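Local coordinates for replication initiation and membrane attachment protein (Geobacillus stearothermophilus 10, PDB 5WTN), which works in the primosome as a tetramer that complexes a primosomal re-initiation protein, and probably helps to initiate DNA replication and attach it to the membrane, at residues Leu8-Tyr14 against Glu60-Leu66; Ser18-Leu22 against Glu108-Pro112; Phe161-Ala167 against Ala237-Gly241; Leu219-Val225 against Ala258-Asp262. All blocks are in the same frame, centred on the assembly; numbering follows the deposited sequence.

Interaction 1 (Leu8-Tyr14 against Glu60-Leu66)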
# COMPACT_ATOMS: atom_id res chain seq x y z
N LEU A 8 19.71 -23.02 -16.96
CA LEU A 8 20.14 -21.83 -16.24
C LEU A 8 21.49 -22.01 -15.53
O LEU A 8 21.68 -22.94 -14.73
CB LEU A 8 19.07 -21.48 -15.20
CG LEU A 8 19.25 -20.30 -14.27
CD1 LEU A 8 19.05 -19.04 -15.06
CD2 LEU A 8 18.25 -20.41 -13.14
N ILE A 9 22.43 -21.11 -15.80
CA ILE A 9 23.70 -21.08 -15.06
C ILE A 9 23.91 -19.70 -14.42
O ILE A 9 23.30 -18.73 -14.83
CB ILE A 9 24.91 -21.45 -15.95
CG1 ILE A 9 25.08 -20.46 -17.09
CG2 ILE A 9 24.75 -22.83 -16.51
CD1 ILE A 9 26.23 -20.77 -18.00
N ALA A 10 24.78 -19.63 -13.41
CA ALA A 10 24.92 -18.41 -12.60
C ALA A 10 25.27 -17.14 -13.38
O ALA A 10 24.94 -16.05 -12.94
CB ALA A 10 25.91 -18.62 -11.48
N VAL A 11 25.94 -17.28 -14.52
CA VAL A 11 26.38 -16.09 -15.24
C VAL A 11 25.36 -15.65 -16.26
O VAL A 11 25.59 -14.66 -16.97
CB VAL A 11 27.76 -16.28 -15.95
CG1 VAL A 11 28.89 -16.36 -14.94
CG2 VAL A 11 27.75 -17.47 -16.92
N ASP A 12 24.26 -16.39 -16.36
CA ASP A 12 23.17 -15.98 -17.24
C ASP A 12 22.57 -14.68 -16.71
O ASP A 12 22.58 -14.40 -15.50
CB ASP A 12 22.09 -17.06 -17.34
CG ASP A 12 22.51 -18.24 -18.21
OD1 ASP A 12 23.32 -18.02 -19.14
OD2 ASP A 12 22.01 -19.38 -17.97
N ARG A 13 22.05 -13.85 -17.61
CA ARG A 13 21.54 -12.54 -17.20
C ARG A 13 20.01 -12.43 -17.25
O ARG A 13 19.37 -13.05 -18.10
CB ARG A 13 22.16 -11.43 -18.06
CG ARG A 13 23.68 -11.43 -18.05
CD ARG A 13 24.24 -10.18 -18.70
NE ARG A 13 23.46 -9.79 -19.88
CZ ARG A 13 23.65 -10.27 -21.10
NH1 ARG A 13 24.60 -11.18 -21.31
NH2 ARG A 13 22.89 -9.86 -22.11
N TYR A 14 19.44 -11.63 -16.35
CA TYR A 14 18.01 -11.38 -16.36
C TYR A 14 17.64 -9.91 -16.30
O TYR A 14 18.47 -9.04 -15.99
CB TYR A 14 17.32 -12.12 -15.22
CG TYR A 14 17.66 -11.59 -13.85
CD1 TYR A 14 16.82 -10.69 -13.19
CD2 TYR A 14 18.80 -12.01 -13.19
CE1 TYR A 14 17.12 -10.22 -11.91
CE2 TYR A 14 19.11 -11.55 -11.90
CZ TYR A 14 18.26 -10.65 -11.28
OH TYR A 14 18.57 -10.19 -10.02
N GLU A 60 20.13 -4.85 -16.21
CA GLU A 60 20.56 -6.24 -16.21
C GLU A 60 21.29 -6.62 -14.92
O GLU A 60 21.87 -5.78 -14.25
CB GLU A 60 21.46 -6.52 -17.42
CG GLU A 60 20.86 -6.08 -18.74
CD GLU A 60 21.40 -6.87 -19.92
OE1 GLU A 60 22.48 -7.49 -19.77
OE2 GLU A 60 20.75 -6.89 -20.98
N ALA A 61 21.24 -7.91 -14.60
CA ALA A 61 21.89 -8.47 -13.43
C ALA A 61 22.21 -9.92 -13.77
O ALA A 61 21.66 -10.47 -14.71
CB ALA A 61 20.96 -8.38 -12.24
N THR A 62 23.11 -10.52 -13.02
CA THR A 62 23.43 -11.93 -13.23
C THR A 62 22.77 -12.66 -12.10
O THR A 62 22.56 -12.09 -11.03
CB THR A 62 24.96 -12.22 -13.24
OG1 THR A 62 25.51 -12.07 -11.92
CG2 THR A 62 25.67 -11.29 -14.20
N HIS A 63 22.42 -13.92 -12.31
CA HIS A 63 21.70 -14.64 -11.26
C HIS A 63 22.46 -14.72 -9.93
O HIS A 63 21.89 -15.12 -8.92
CB HIS A 63 21.27 -16.01 -11.74
CG HIS A 63 20.05 -15.98 -12.61
ND1 HIS A 63 20.07 -15.48 -13.89
CD2 HIS A 63 18.78 -16.39 -12.38
CE1 HIS A 63 18.86 -15.58 -14.41
NE2 HIS A 63 18.06 -16.13 -13.51
N HIS A 64 23.74 -14.36 -9.94
CA HIS A 64 24.51 -14.22 -8.71
C HIS A 64 23.78 -13.27 -7.78
O HIS A 64 23.63 -13.55 -6.59
CB HIS A 64 25.89 -13.66 -9.02
CG HIS A 64 26.89 -14.71 -9.38
ND1 HIS A 64 26.91 -15.96 -8.78
CD2 HIS A 64 27.91 -14.71 -10.28
CE1 HIS A 64 27.89 -16.67 -9.29
NE2 HIS A 64 28.51 -15.94 -10.20
N ARG A 65 23.31 -12.16 -8.34
CA ARG A 65 22.58 -11.17 -7.55
C ARG A 65 21.36 -11.75 -6.81
O ARG A 65 21.21 -11.54 -5.62
CB ARG A 65 22.16 -10.02 -8.45
CG ARG A 65 21.41 -8.92 -7.76
CD ARG A 65 21.08 -7.88 -8.78
NE ARG A 65 20.22 -6.82 -8.29
CZ ARG A 65 20.38 -5.55 -8.64
NH1 ARG A 65 21.38 -5.22 -9.44
NH2 ARG A 65 19.55 -4.61 -8.17
N LEU A 66 20.54 -12.52 -7.52
CA LEU A 66 19.40 -13.19 -6.90
C LEU A 66 19.84 -14.14 -5.78
O LEU A 66 19.17 -14.25 -4.75
CB LEU A 66 18.59 -13.95 -7.95
CG LEU A 66 17.56 -13.13 -8.73
CD1 LEU A 66 16.81 -14.02 -9.72
CD2 LEU A 66 16.59 -12.44 -7.78
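The imidazole of His63 is sandwiched between Leu8 and Tyr14. Methyl CD1 of Leu8 lies over one face, 3.4 Å from His63 NE2, while Tyr14 turns its ring edge, at CD2, toward the opposite face in a T-shaped (edge-to-face) pair with centroids 5.0 Å apart and planes at 64°. Asp12 O lies at the imidazole edge. The segments pair strand 13-17 with strand 61-62, the outermost on this side of the sheet, in a domain whose helices and beta hairpin are consistent with a winged-helix fold. Antiparallel bridges link Arg13 with Thr62, the non-hydrogen-bonded pair, and Tyr14 with Ala61, the hydrogen-bonded one, through Tyr14 N to Ala61 O (3.0 Å) and Ala61 N to Tyr14 O (3.3 Å). Beyond it the chain turns into helix 63-70, where Asp12 O accepts from both His63 N and His63 ND1, each at 3.2 Å; the ND1 bond is almost straight and reaches the carbonyl from above its plane. His63 NE2 is held by Tyr107, fixing the ring at both nitrogens. A leucine in place of His63 would probably leave the Tyr107 hydroxyl without this partner and Asp12 O with one donor fewer. With its CG lodged between backbone N and carbonyl carbon (chi1 68°), Tyr14 brings its ring against Ala61 CB (3.7 Å from Tyr14 CZ) and Leu66, whose CD1 lies above one face 4.2 Å from the centroid, and its hydroxyl hydrogen-bonds Glu52. On the sheet face of Arg13 and Thr62, Arg13 NE salt-bridges Glu60 OE1 from the syn side, tilted out of the carboxylate plane.

Interaction 2 (Ser18-Leu22 against Glu108-Pro112)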
# COMPACT_ATOMS: atom_id res chain seq x y z
N SER A 18 7.16 -5.72 -15.67
CA SER A 18 5.73 -5.97 -15.50
C SER A 18 4.92 -4.92 -16.21
O SER A 18 5.32 -3.76 -16.24
CB SER A 18 5.36 -5.97 -14.01
OG SER A 18 4.14 -6.64 -13.81
N ARG A 19 3.77 -5.31 -16.75
CA ARG A 19 2.80 -4.30 -17.16
C ARG A 19 1.72 -4.10 -16.09
O ARG A 19 0.82 -3.26 -16.24
CB ARG A 19 2.24 -4.51 -18.59
CG ARG A 19 2.19 -5.95 -19.10
CD ARG A 19 3.25 -6.24 -20.18
NE ARG A 19 4.61 -6.01 -19.70
CZ ARG A 19 5.40 -5.02 -20.13
NH1 ARG A 19 4.98 -4.17 -21.07
NH2 ARG A 19 6.63 -4.89 -19.62
N GLY A 20 1.83 -4.85 -15.01
CA GLY A 20 0.96 -4.67 -13.87
C GLY A 20 1.66 -3.97 -12.72
O GLY A 20 2.89 -3.81 -12.72
N VAL A 21 0.89 -3.54 -11.73
CA VAL A 21 1.48 -3.13 -10.45
C VAL A 21 0.95 -4.07 -9.38
O VAL A 21 -0.24 -4.39 -9.32
CB VAL A 21 1.21 -1.65 -10.09
CG1 VAL A 21 1.76 -1.31 -8.70
CG2 VAL A 21 1.84 -0.75 -11.13
N LEU A 22 1.86 -4.53 -8.54
CA LEU A 22 1.52 -5.54 -7.57
C LEU A 22 1.15 -4.74 -6.32
O LEU A 22 1.93 -3.90 -5.87
CB LEU A 22 2.75 -6.47 -7.39
CG LEU A 22 3.50 -6.71 -8.75
CD1 LEU A 22 4.91 -7.40 -8.71
CD2 LEU A 22 2.62 -7.46 -9.76
N GLU A 108 8.93 -11.63 -16.51
CA GLU A 108 7.77 -10.74 -16.58
C GLU A 108 6.79 -11.11 -15.46
O GLU A 108 6.13 -12.14 -15.49
CB GLU A 108 7.15 -10.80 -17.98
CG GLU A 108 5.70 -10.36 -18.13
CD GLU A 108 5.53 -8.84 -18.13
OE1 GLU A 108 6.55 -8.11 -18.08
OE2 GLU A 108 4.37 -8.38 -18.18
N LEU A 109 6.72 -10.25 -14.45
CA LEU A 109 5.88 -10.55 -13.30
C LEU A 109 4.40 -10.38 -13.57
O LEU A 109 3.97 -9.39 -14.16
CB LEU A 109 6.27 -9.67 -12.13
CG LEU A 109 7.40 -10.18 -11.26
CD1 LEU A 109 7.60 -9.18 -10.18
CD2 LEU A 109 7.01 -11.51 -10.65
N ARG A 110 3.61 -11.33 -13.11
CA ARG A 110 2.17 -11.22 -13.25
C ARG A 110 1.52 -11.14 -11.88
O ARG A 110 1.95 -11.78 -10.92
CB ARG A 110 1.66 -12.41 -14.04
CG ARG A 110 2.35 -12.56 -15.40
CD ARG A 110 1.59 -13.53 -16.28
NE ARG A 110 0.16 -13.24 -16.24
CZ ARG A 110 -0.52 -12.65 -17.23
NH1 ARG A 110 0.09 -12.32 -18.37
NH2 ARG A 110 -1.81 -12.40 -17.06
N PRO A 111 0.47 -10.32 -11.76
CA PRO A 111 -0.27 -10.20 -10.48
C PRO A 111 -1.13 -11.43 -10.24
O PRO A 111 -1.52 -12.10 -11.20
CB PRO A 111 -1.14 -8.97 -10.71
CG PRO A 111 -0.40 -8.21 -11.80
CD PRO A 111 0.12 -9.25 -12.71
N PRO A 112 -1.41 -11.74 -8.98
CA PRO A 112 -2.25 -12.92 -8.78
C PRO A 112 -3.67 -12.71 -9.29
O PRO A 112 -4.06 -11.63 -9.71
CB PRO A 112 -2.25 -13.11 -7.25
CG PRO A 112 -1.72 -11.85 -6.69
CD PRO A 112 -0.87 -11.20 -7.73
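Ser18-Leu22 leaves strand 13-17 as an irregular loop and runs beside the end of strand 104-109, which is the parallel neighbour of 13-17 in the sheet. The backbones approach at two points, with Ser18 CA 5.1 Å from Leu109 CA and Leu22 CA 5.8 Å from Pro111 CA; between them Gly20 passes with its CA 4.3 Å from Pro111 CG. Ser18 OG gives its proton to Leu109 O (2.8 Å), approaching from above the carbonyl plane. Glu108, its CG anti to the backbone N and its chain bent at chi2 (77°), turns its carboxylate back toward Arg19. Arg19 NE lies 2.8 Å from Glu108 OE2 in a salt bridge, with OE2 close to the guanidinium plane, and weak bonds add Arg19 N to OE2 and NE to OE1. The apolar end is made by Leu22, whose CD1 meets Leu109 CD1 at 3.5 Å and whose CD2 meets Pro111 CG at 3.7 Å, and Leu22 also packs on Tyr46 and Trp50 of helix 40-55. Arg19 also bonds weakly to Pro147 of the third subunit, placing the loop at the tetramer interface. The loop opens with an ST turn, in which Ser18 OG accepts from Gly20 N (3.2 Å).

Interaction 3 (Phe161-Ala167 against Ala237-Gly241)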
# COMPACT_ATOMS: atom_id res chain seq x y z
N PHE A 161 -23.34 10.07 -16.84
CA PHE A 161 -22.37 11.08 -17.21
C PHE A 161 -23.11 12.26 -17.81
O PHE A 161 -22.82 13.42 -17.50
CB PHE A 161 -21.40 10.50 -18.23
CG PHE A 161 -20.16 11.33 -18.44
CD1 PHE A 161 -18.97 11.01 -17.79
CD2 PHE A 161 -20.17 12.41 -19.31
CE1 PHE A 161 -17.81 11.76 -17.98
CE2 PHE A 161 -19.01 13.17 -19.50
CZ PHE A 161 -17.83 12.84 -18.84
N SER A 162 -24.09 11.95 -18.66
CA SER A 162 -24.84 12.96 -19.40
C SER A 162 -25.75 13.77 -18.49
O SER A 162 -26.04 14.94 -18.78
CB SER A 162 -25.65 12.30 -20.50
OG SER A 162 -26.30 11.13 -20.01
N ASP A 163 -26.18 13.16 -17.38
CA ASP A 163 -26.96 13.85 -16.35
C ASP A 163 -26.17 14.98 -15.69
O ASP A 163 -26.73 16.04 -15.43
CB ASP A 163 -27.41 12.86 -15.26
CG ASP A 163 -28.59 11.98 -15.70
OD1 ASP A 163 -29.18 12.24 -16.78
OD2 ASP A 163 -28.93 11.01 -14.97
N VAL A 164 -24.91 14.73 -15.38
CA VAL A 164 -24.05 15.65 -14.61
C VAL A 164 -23.11 16.55 -15.42
O VAL A 164 -22.56 17.52 -14.89
CB VAL A 164 -23.21 14.81 -13.62
CG1 VAL A 164 -22.50 15.67 -12.58
CG2 VAL A 164 -24.10 13.82 -12.95
N PHE A 165 -22.95 16.24 -16.70
CA PHE A 165 -21.90 16.89 -17.50
C PHE A 165 -22.37 17.23 -18.91
O PHE A 165 -23.29 16.61 -19.44
CB PHE A 165 -20.70 15.96 -17.64
CG PHE A 165 -19.95 15.74 -16.36
CD1 PHE A 165 -19.18 16.75 -15.81
CD2 PHE A 165 -19.98 14.48 -15.73
CE1 PHE A 165 -18.48 16.54 -14.62
CE2 PHE A 165 -19.28 14.26 -14.54
CZ PHE A 165 -18.52 15.28 -13.98
N SER A 166 -21.70 18.21 -19.52
CA SER A 166 -21.90 18.52 -20.93
C SER A 166 -20.57 18.82 -21.61
O SER A 166 -19.57 19.13 -20.94
CB SER A 166 -22.86 19.71 -21.10
OG SER A 166 -24.21 19.32 -20.91
N ALA A 167 -20.54 18.74 -22.94
CA ALA A 167 -19.31 19.01 -23.69
C ALA A 167 -19.46 20.30 -24.49
O ALA A 167 -20.46 20.49 -25.19
CB ALA A 167 -18.98 17.85 -24.61
N ALA A 237 -20.72 11.08 -30.42
CA ALA A 237 -21.77 12.07 -30.58
C ALA A 237 -21.78 13.05 -29.42
O ALA A 237 -21.95 14.26 -29.61
CB ALA A 237 -23.12 11.39 -30.69
N PHE A 238 -21.61 12.54 -28.21
CA PHE A 238 -21.72 13.37 -27.04
C PHE A 238 -20.50 14.26 -26.91
O PHE A 238 -20.60 15.45 -26.63
CB PHE A 238 -21.89 12.51 -25.79
CG PHE A 238 -21.80 13.28 -24.51
CD1 PHE A 238 -22.94 13.77 -23.89
CD2 PHE A 238 -20.57 13.51 -23.90
CE1 PHE A 238 -22.85 14.49 -22.70
CE2 PHE A 238 -20.46 14.23 -22.72
CZ PHE A 238 -21.60 14.72 -22.12
N LEU A 239 -19.33 13.65 -27.09
CA LEU A 239 -18.07 14.36 -26.95
C LEU A 239 -17.92 15.46 -28.00
O LEU A 239 -17.49 16.56 -27.69
CB LEU A 239 -16.90 13.38 -27.05
CG LEU A 239 -15.50 13.99 -27.09
CD1 LEU A 239 -15.16 14.57 -25.75
CD2 LEU A 239 -14.44 12.98 -27.50
N TYR A 240 -18.25 15.13 -29.25
CA TYR A 240 -18.08 16.03 -30.38
C TYR A 240 -19.31 16.79 -30.93
O TYR A 240 -19.18 17.62 -31.83
CB TYR A 240 -17.42 15.25 -31.51
CG TYR A 240 -16.01 14.81 -31.17
CD1 TYR A 240 -15.07 15.73 -30.73
CD2 TYR A 240 -15.63 13.49 -31.28
CE1 TYR A 240 -13.78 15.35 -30.44
CE2 TYR A 240 -14.34 13.09 -30.98
CZ TYR A 240 -13.41 14.03 -30.55
OH TYR A 240 -12.11 13.66 -30.24
N GLY A 241 -20.50 16.50 -30.39
CA GLY A 241 -21.71 17.15 -30.85
C GLY A 241 -22.13 16.78 -32.27
O GLY A 241 -22.81 17.55 -32.96
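Phe238 carries this contact, pushing its ring from the end of helix 227-240 into the bend where helix 161-164 gives way to strand 165-169. Phe238 CE2 comes within 3.7 Å of Phe161 CE2, and the two phenylalanine side chains cross at about a right angle, meeting through ring carbons with centroids 5.7 Å apart and planes at 85°. At the tip of the ring, Phe238 CZ lies 3.7 Å from Phe165 O, which sits at the ring edge near its plane. Phe238 CE1 reaches Ser162 CA at 4.1 Å, while Ser166 CA also flanks CZ, so backbone atoms of the bend also line the ring. Further along, methyl CB of Ala167 rests against the last turn of the helix, 3.5 Å from Phe238 O and 3.7 Å from Leu239 O. The reach of Phe238 follows from its first torsion, which sets CG opposite the backbone N (chi1 171°) and carries the ring clear of its own helix.

In the next shell, Phe165 CD2 lies over the centre of one Phe161 face, 3.9 Å above its plane, and Tyr199 also meets the Phe161 ring. Ser162 OG accepts from Asp202 N, tying the short helix to the neighbouring loop. Met123 and Phe127 of the third subunit pack on Phe238 and Leu239 respectively, so the contact borders a subunit interface. Strand 165-169 pairs antiparallel with strand 283-287, whose Leu285 packs on Phe161 and Phe165 and whose Pro283 touches Leu239 and Tyr240; Phe238 thus joins this two-stranded sheet to the end of helix 227-240.

Interaction 4 (Leu219-Val225 against Ala258-Asp262)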
# COMPACT_ATOMS: atom_id res chain seq x y z
N LEU A 219 -28.91 0.41 -47.16
CA LEU A 219 -28.73 -1.05 -47.15
C LEU A 219 -27.69 -1.53 -46.16
O LEU A 219 -27.07 -2.57 -46.36
CB LEU A 219 -28.38 -1.58 -48.55
CG LEU A 219 -29.39 -1.36 -49.68
CD1 LEU A 219 -30.83 -1.50 -49.18
CD2 LEU A 219 -29.17 -0.02 -50.40
N VAL A 220 -27.55 -0.80 -45.05
CA VAL A 220 -26.68 -1.23 -43.96
C VAL A 220 -27.49 -1.94 -42.87
O VAL A 220 -28.26 -1.31 -42.15
CB VAL A 220 -25.93 -0.03 -43.34
CG1 VAL A 220 -25.05 -0.50 -42.19
CG2 VAL A 220 -25.11 0.69 -44.39
N PRO A 221 -27.30 -3.25 -42.77
CA PRO A 221 -28.02 -4.06 -41.78
C PRO A 221 -27.85 -3.53 -40.36
O PRO A 221 -26.73 -3.29 -39.92
CB PRO A 221 -27.36 -5.43 -41.91
CG PRO A 221 -25.98 -5.14 -42.39
CD PRO A 221 -26.11 -3.94 -43.29
N ARG A 222 -28.97 -3.37 -39.66
CA ARG A 222 -28.95 -2.90 -38.27
C ARG A 222 -27.97 -3.73 -37.41
O ARG A 222 -27.35 -3.21 -36.49
CB ARG A 222 -30.38 -2.94 -37.70
CG ARG A 222 -30.48 -2.82 -36.18
CD ARG A 222 -30.49 -1.36 -35.74
NE ARG A 222 -30.61 -1.20 -34.29
CZ ARG A 222 -29.63 -1.45 -33.40
NH1 ARG A 222 -28.44 -1.89 -33.81
NH2 ARG A 222 -29.85 -1.26 -32.10
N ARG A 223 -27.82 -5.00 -37.79
CA ARG A 223 -26.88 -5.91 -37.15
C ARG A 223 -25.45 -5.37 -37.16
O ARG A 223 -24.63 -5.77 -36.34
CB ARG A 223 -26.90 -7.26 -37.86
CG ARG A 223 -28.30 -7.79 -38.21
CD ARG A 223 -28.24 -8.84 -39.33
NE ARG A 223 -27.00 -9.62 -39.29
CZ ARG A 223 -26.83 -10.75 -38.59
NH1 ARG A 223 -27.83 -11.24 -37.86
NH2 ARG A 223 -25.66 -11.38 -38.62
N ALA A 224 -25.15 -4.47 -38.10
CA ALA A 224 -23.79 -3.93 -38.23
C ALA A 224 -23.39 -3.11 -37.02
O ALA A 224 -22.21 -3.06 -36.64
CB ALA A 224 -23.65 -3.09 -39.48
N VAL A 225 -24.37 -2.47 -36.40
CA VAL A 225 -24.07 -1.67 -35.24
C VAL A 225 -24.20 -2.58 -34.04
O VAL A 225 -25.29 -2.98 -33.63
CB VAL A 225 -25.05 -0.50 -35.13
CG1 VAL A 225 -24.84 0.26 -33.84
CG2 VAL A 225 -24.88 0.41 -36.32
N ALA A 258 -17.71 -6.24 -45.49
CA ALA A 258 -18.32 -7.24 -44.64
C ALA A 258 -19.35 -6.61 -43.70
O ALA A 258 -19.96 -7.30 -42.89
CB ALA A 258 -17.25 -7.96 -43.83
N TYR A 259 -19.51 -5.29 -43.81
CA TYR A 259 -20.40 -4.55 -42.92
C TYR A 259 -19.84 -4.33 -41.51
O TYR A 259 -20.53 -3.79 -40.64
CB TYR A 259 -21.83 -5.07 -42.97
CG TYR A 259 -22.51 -4.70 -44.27
CD1 TYR A 259 -22.75 -5.65 -45.26
CD2 TYR A 259 -22.87 -3.39 -44.53
CE1 TYR A 259 -23.36 -5.29 -46.47
CE2 TYR A 259 -23.48 -3.02 -45.73
CZ TYR A 259 -23.72 -3.98 -46.69
OH TYR A 259 -24.32 -3.59 -47.87
N HIS A 260 -18.62 -4.79 -41.27
CA HIS A 260 -17.92 -4.51 -40.02
C HIS A 260 -17.54 -3.04 -39.89
O HIS A 260 -17.06 -2.43 -40.83
CB HIS A 260 -16.67 -5.37 -39.93
CG HIS A 260 -15.86 -5.14 -38.69
ND1 HIS A 260 -14.67 -4.45 -38.69
CD2 HIS A 260 -16.06 -5.53 -37.41
CE1 HIS A 260 -14.17 -4.42 -37.47
NE2 HIS A 260 -15.00 -5.07 -36.67
N ILE A 261 -17.73 -2.47 -38.70
CA ILE A 261 -17.29 -1.11 -38.44
C ILE A 261 -16.10 -1.08 -37.49
O ILE A 261 -16.18 -1.60 -36.37
CB ILE A 261 -18.43 -0.28 -37.84
CG1 ILE A 261 -19.62 -0.28 -38.79
CG2 ILE A 261 -17.98 1.15 -37.56
CD1 ILE A 261 -20.85 0.35 -38.20
N ASP A 262 -15.00 -0.49 -37.93
CA ASP A 262 -13.84 -0.42 -37.06
C ASP A 262 -13.93 0.83 -36.22
O ASP A 262 -13.91 1.95 -36.74
CB ASP A 262 -12.54 -0.42 -37.87
CG ASP A 262 -11.32 -0.29 -36.99
OD1 ASP A 262 -11.36 -0.79 -35.84
OD2 ASP A 262 -10.32 0.32 -37.45
O HOH W 1 -19.97 -3.96 -37.19
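A first torsion that sets CG opposite the carbonyl carbon (chi1 -72°), on a backbone of positive phi (75°), lays the ring of Tyr259 against Val220 and Pro221. Pro221 CD covers one face of that ring, 3.7 Å from the Tyr259 centroid, as a CH-pi contact; it is nearest to Tyr259 CD2, at 3.5 Å, and CG of the proline follows over Tyr259 CG. Val220 CG2 adds a looser apolar touch to Tyr259 CE2 (4.3 Å). A glycine in place of Pro221 would remove the methylenes over this face and would probably leave the tyrosine ring freer to turn. Next to the ring, Ala224 CB packs 3.4 Å from Tyr259 O, and CD1 of Ile261 approaches Ala224 O at 4.0 Å and Val225 CG2 at 4.4 Å. The backbones are also joined by a water, which donates to Ala224 O, accepts from Ile261 N (3.1 Å) and gives a weak bond to Tyr259 O. Both segments are helix connections. Leu219, with positive phi, is the C-prime residue of the Schellman motif closing helix 208-217, and a 3-10 turn at Arg222-Ala224 leads on to helix 227-240. On the other side Asp262 is the N-cap of helix 263-278, while Ile261 reaches inward to Val229 of helix 227-240 and Val251 of helix 244-254, so the two connections close over one end of this helical bundle.

How the interactions relate
Interactions 1 and 2 belong to the N-terminal domain and share its sheet, in which strands 13-17 and 104-109 are neighbours; their segments alternate along the chain and their centres are 21 Å apart. Interactions 3 and 4 lie in the C-terminal part, with centres 25 Å apart and nearest atoms about 12 Å; interaction 3 uses the last turn of helix 227-240 and interaction 4 the loop before it. The two pairs are well separated: interaction 1 is 54 Å from both 3 and 4, centre to centre, across the chain's centre. Interactions 2 and 3, 35 Å apart between centres, both touch the third subunit, which places both at or near a subunit interface of the tetramer.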